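PDB 3GMS: putative NADPH:quinone reductase from Bacillus thuringiensis, which probably reduces quinone-like substrates with NADPH, as a medium-chain dehydrogenase relative, although its function has not been established. Local coordinates for residues A[49-53]-A[54-58]; A[266-269]-A[270-273]. All coordinates share one frame; numbering follows the deposited sequence.

Contact 1 of 2, residues A[49-53]-A[54-58]; sequences LIPIT and GAYAH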
loop_
_atom_site.group_PDB
_atom_site.type_symbol
_atom_site.label_atom_id
_atom_site.label_comp_id
_atom_site.label_asym_id
_atom_site.label_seq_id
_atom_site.Cartn_x
_atom_site.Cartn_y
_atom_site.Cartn_z
ATOM N N LEU A 49 3.127 -0.522 -10.221
ATOM C CA LEU A 49 2.998 -0.779 -11.670
ATOM C C LEU A 49 1.951 0.061 -12.398
ATOM O O LEU A 49 2.081 0.334 -13.605
ATOM C CB LEU A 49 2.719 -2.254 -11.930
ATOM C CG LEU A 49 3.693 -3.238 -11.304
ATOM C CD1 LEU A 49 3.301 -4.667 -11.714
ATOM C CD2 LEU A 49 5.117 -2.893 -11.706
ATOM N N ILE A 50 0.894 0.431 -11.691
ATOM C CA ILE A 50 -0.191 1.227 -12.273
ATOM C C ILE A 50 0.311 2.506 -12.996
ATOM O O ILE A 50 -0.093 2.768 -14.145
ATOM C CB ILE A 50 -1.283 1.544 -11.201
ATOM C CG1 ILE A 50 -1.915 0.239 -10.705
ATOM C CG2 ILE A 50 -2.365 2.500 -11.788
ATOM C CD1 ILE A 50 -3.003 0.433 -9.630
ATOM N N PRO A 51 1.213 3.296 -12.367
ATOM C CA PRO A 51 1.644 4.478 -13.119
ATOM C C PRO A 51 2.385 4.163 -14.424
ATOM O O PRO A 51 2.357 4.983 -15.356
ATOM C CB PRO A 51 2.609 5.203 -12.174
ATOM C CG PRO A 51 2.519 4.489 -10.840
ATOM C CD PRO A 51 1.586 3.340 -10.941
ATOM N N ILE A 52 3.058 3.008 -14.483
ATOM C CA ILE A 52 3.832 2.655 -15.650
ATOM C C ILE A 52 2.864 2.514 -16.823
ATOM O O ILE A 52 3.194 2.892 -17.925
ATOM C CB ILE A 52 4.634 1.351 -15.468
ATOM C CG1 ILE A 52 5.551 1.474 -14.236
ATOM C CG2 ILE A 52 5.468 1.056 -16.724
ATOM C CD1 ILE A 52 6.220 0.149 -13.831
ATOM N N THR A 53 1.680 1.963 -16.571
ATOM C CA THR A 53 0.712 1.690 -17.624
ATOM C C THR A 53 0.056 2.916 -18.264
ATOM O O THR A 53 -0.628 2.769 -19.281
ATOM C CB THR A 53 -0.445 0.845 -17.113
ATOM O OG1 THR A 53 -1.197 1.623 -16.170
ATOM C CG2 THR A 53 0.057 -0.438 -16.498
ATOM N N GLY A 54 0.250 4.101 -17.687
ATOM C CA GLY A 54 -0.334 5.321 -18.227
ATOM C C GLY A 54 -1.685 5.704 -17.673
ATOM O O GLY A 54 -2.231 6.736 -18.073
ATOM N N ALA A 55 -2.235 4.891 -16.772
ATOM C CA ALA A 55 -3.499 5.233 -16.075
ATOM C C ALA A 55 -3.542 6.672 -15.499
ATOM O O ALA A 55 -4.622 7.255 -15.409
ATOM C CB ALA A 55 -3.813 4.214 -14.985
ATOM N N TYR A 56 -2.379 7.234 -15.134
ATOM C CA TYR A 56 -2.258 8.627 -14.610
ATOM C C TYR A 56 -1.367 9.500 -15.496
ATOM O O TYR A 56 -0.521 10.256 -14.997
ATOM C CB TYR A 56 -1.695 8.658 -13.177
ATOM C CG TYR A 56 -2.301 7.633 -12.251
ATOM C CD1 TYR A 56 -1.486 6.781 -11.497
ATOM C CD2 TYR A 56 -3.690 7.514 -12.133
ATOM C CE1 TYR A 56 -2.041 5.835 -10.640
ATOM C CE2 TYR A 56 -4.259 6.563 -11.290
ATOM C CZ TYR A 56 -3.430 5.722 -10.547
ATOM O OH TYR A 56 -4.011 4.782 -9.716
ATOM N N ALA A 57 -1.592 9.413 -16.808
ATOM C CA ALA A 57 -0.821 10.147 -17.812
ATOM C C ALA A 57 -0.589 11.636 -17.487
ATOM O O ALA A 57 0.513 12.168 -17.680
ATOM C CB ALA A 57 -1.479 9.985 -19.189
ATOM N N HIS A 58 -1.621 12.300 -16.981
ATOM C CA HIS A 58 -1.569 13.753 -16.837
ATOM C C HIS A 58 -0.777 14.199 -15.610
ATOM O O HIS A 58 -0.306 15.340 -15.549
ATOM C CB HIS A 58 -2.987 14.344 -16.877
ATOM C CG HIS A 58 -3.792 13.873 -18.054
ATOM N ND1 HIS A 58 -3.452 14.182 -19.357
ATOM C CD2 HIS A 58 -4.893 13.085 -18.128
ATOM C CE1 HIS A 58 -4.321 13.618 -20.181
ATOM N NE2 HIS A 58 -5.206 12.949 -19.463
HETATM O O HOH W 1 0.437 6.810 -15.374
#
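The phenol ring of Y56 is met obliquely by two residues of the preceding turn: CG2 of I50 comes to 3.5 Å from its CE1, and CA of P51 approaches CD1 at the longer distance of 4.2 Å. Along the ring's far end the same I50 methyl also lies 3.5 Å from OH of Y56. The setting is a turn in the GroES-like part of a medium-chain dehydrogenase: residues 50-53 follow helix 46-49 with helical backbone angles but without its regular bonds, and the chain then turns at G54, whose phi of 92° is easily reached by a residue without a side chain. The first torsion of I50 (chi1 -63°) sets CG1 beside the backbone N and leaves CG2 anti to it, turned to both the tyrosine and CB of A55, 3.9 Å away. Beyond the contact, R59 makes a cation-pi interaction with Y56, while I60 and Y68 pack on P51. T53 secures the polar side of the turn. Its OG1, placed between backbone N and carbonyl carbon, donates to I50 O over a short 2.6 Å, in the carbonyl plane and on a lone pair; the same oxygen accepts a weak ST-turn bond from A55 N. Two donors share the carbonyl of P51. One is the amide N of G54, 3.3 Å from P51 O and lying well above the carbonyl plane. The other is a water 2.7 Å from P51 O, which in turn accepts from Y56 N at 2.9 Å.

Contact 2 of 2, residues A[266-269]-A[270-273]; sequences FHLR and HWND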
loop_
_atom_site.group_PDB
_atom_site.type_symbol
_atom_site.label_atom_id
_atom_site.label_comp_id
_atom_site.label_asym_id
_atom_site.label_seq_id
_atom_site.Cartn_x
_atom_site.Cartn_y
_atom_site.Cartn_z
ATOM N N PHE A 266 -10.600 7.102 -1.280
ATOM C CA PHE A 266 -9.400 7.400 -0.491
ATOM C C PHE A 266 -8.151 7.344 -1.359
ATOM O O PHE A 266 -7.952 6.388 -2.126
ATOM C CB PHE A 266 -9.234 6.426 0.679
ATOM C CG PHE A 266 -8.018 6.692 1.500
ATOM C CD1 PHE A 266 -8.066 7.641 2.538
ATOM C CD2 PHE A 266 -6.823 5.991 1.250
ATOM C CE1 PHE A 266 -6.919 7.907 3.286
ATOM C CE2 PHE A 266 -5.678 6.252 1.965
ATOM C CZ PHE A 266 -5.717 7.202 3.009
ATOM N N HIS A 267 -7.292 8.352 -1.219
ATOM C CA HIS A 267 -5.984 8.425 -1.912
ATOM C C HIS A 267 -4.932 8.758 -0.842
ATOM O O HIS A 267 -4.992 9.850 -0.261
ATOM C CB HIS A 267 -5.961 9.643 -2.858
ATOM C CG HIS A 267 -7.005 9.628 -3.945
ATOM N ND1 HIS A 267 -6.768 9.092 -5.198
ATOM C CD2 HIS A 267 -8.277 10.107 -3.981
ATOM C CE1 HIS A 267 -7.850 9.220 -5.950
ATOM N NE2 HIS A 267 -8.781 9.831 -5.235
ATOM N N LEU A 268 -3.945 7.890 -0.630
ATOM C CA LEU A 268 -2.817 8.258 0.239
ATOM C C LEU A 268 -2.124 9.551 -0.233
ATOM O O LEU A 268 -1.694 10.390 0.569
ATOM C CB LEU A 268 -1.808 7.107 0.298
ATOM C CG LEU A 268 -0.959 6.967 1.562
ATOM C CD1 LEU A 268 -1.757 7.085 2.870
ATOM C CD2 LEU A 268 -0.187 5.633 1.535
ATOM N N ARG A 269 -2.050 9.723 -1.546
ATOM C CA ARG A 269 -1.612 10.980 -2.174
ATOM C C ARG A 269 -2.194 12.214 -1.452
ATOM O O ARG A 269 -1.471 13.184 -1.120
ATOM C CB ARG A 269 -2.172 10.968 -3.611
ATOM C CG ARG A 269 -1.674 11.995 -4.545
ATOM C CD ARG A 269 -1.665 11.359 -5.920
ATOM N NE ARG A 269 -3.018 11.273 -6.476
ATOM C CZ ARG A 269 -3.662 12.324 -6.978
ATOM N NH1 ARG A 269 -3.070 13.519 -6.975
ATOM N NH2 ARG A 269 -4.882 12.186 -7.488
ATOM N N HIS A 270 -3.503 12.179 -1.256
ATOM C CA HIS A 270 -4.214 13.283 -0.645
ATOM C C HIS A 270 -3.980 13.348 0.842
ATOM O O HIS A 270 -3.677 14.414 1.355
ATOM C CB HIS A 270 -5.703 13.152 -0.968
ATOM C CG HIS A 270 -5.970 13.271 -2.435
ATOM N ND1 HIS A 270 -5.300 14.176 -3.237
ATOM C CD2 HIS A 270 -6.798 12.586 -3.250
ATOM C CE1 HIS A 270 -5.738 14.067 -4.480
ATOM N NE2 HIS A 270 -6.634 13.095 -4.513
ATOM N N TRP A 271 -4.102 12.209 1.524
ATOM C CA TRP A 271 -3.875 12.200 2.983
ATOM C C TRP A 271 -2.516 12.820 3.366
ATOM O O TRP A 271 -2.415 13.655 4.297
ATOM C CB TRP A 271 -3.987 10.803 3.556
ATOM C CG TRP A 271 -3.952 10.864 5.087
ATOM C CD1 TRP A 271 -4.965 11.245 5.897
ATOM C CD2 TRP A 271 -2.824 10.580 5.937
ATOM N NE1 TRP A 271 -4.555 11.179 7.234
ATOM C CE2 TRP A 271 -3.250 10.778 7.280
ATOM C CE3 TRP A 271 -1.509 10.153 5.701
ATOM C CZ2 TRP A 271 -2.395 10.581 8.382
ATOM C CZ3 TRP A 271 -0.664 9.920 6.795
ATOM C CH2 TRP A 271 -1.117 10.149 8.125
ATOM N N ASN A 272 -1.469 12.399 2.661
ATOM C CA ASN A 272 -0.122 12.974 2.814
ATOM C C ASN A 272 -0.114 14.498 2.824
ATOM O O ASN A 272 0.658 15.101 3.569
ATOM C CB ASN A 272 0.806 12.496 1.691
ATOM C CG ASN A 272 1.293 11.051 1.877
ATOM O OD1 ASN A 272 1.006 10.398 2.878
ATOM N ND2 ASN A 272 2.049 10.557 0.891
ATOM N N ASP A 273 -0.955 15.121 2.001
ATOM C CA ASP A 273 -1.001 16.581 1.913
ATOM C C ASP A 273 -1.959 17.230 2.901
ATOM O O ASP A 273 -1.907 18.443 3.027
ATOM C CB ASP A 273 -1.390 17.022 0.503
ATOM C CG ASP A 273 -0.264 16.824 -0.509
ATOM O OD1 ASP A 273 0.897 16.659 -0.113
ATOM O OD2 ASP A 273 -0.555 16.853 -1.722
#
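H267 and H270, three residues apart at the start of the helix, set their imidazoles in an offset edge-to-face pair, with the H270 edge toward the H267 face, centroids 4.4 Å apart and planes at 73°. NE2 of H270 stands above the rim of the H267 ring; the CD2 atoms are modelled too close together, which leaves the finest detail of this pair doubtful. R269 runs alongside H270, its chain bent at chi2 and chi3, bringing the guanidinium back so that CE1 of H270 lies over one of its faces, 3.6 Å from R269 NH2, with the two planes inclined at 55°. These polar groups decorate the start of helix 268-274, which follows the edge strand 262-265 of the Rossmann-type sheet. H267 holds the N-cap position, and its carbonyl O receives W271 N at 3.1 Å; L268 O takes N272 N at 2.9 Å. The apolar side is different in character. F266 and W271 point the same way, CZ of the first reaching CB of the second at 4.0 Å, while CD1 of L268 lies 4.2 Å from CE3 of W271. Helix 127-139 receives all three, and its E138 binds the indole N-H; Y126 and W280 satisfy the amide of N272. The R269 guanidinium, packed against the imidazole, would be expected to disfavour protonation of H270; R59 adds a like charge close to R269.

Overall arrangement
Both contacts are local and partly buried, yet use a short helical segment differently. Contact 1 lies in the GroES-like range, in a turn following helix 46-49, with P51 buried and I50, T53 and A55 exposed; contact 2 lies in the zinc-binding dehydrogenase range, where a helix begins, with W271 and N272 buried and R269 and D273 exposed. At 49-58 the polar work falls to backbone carbonyls, one hydroxyl and a water. At 266-273 regular helix bonds hold the backbone, while the imidazoles and guanidinium pack on one another, and W271 and N272 bind partners beyond the segment. Their centres are about 17 Å apart and nearest atoms about 7 Å, without touching, but R59 approaches both, through Y56 and R269.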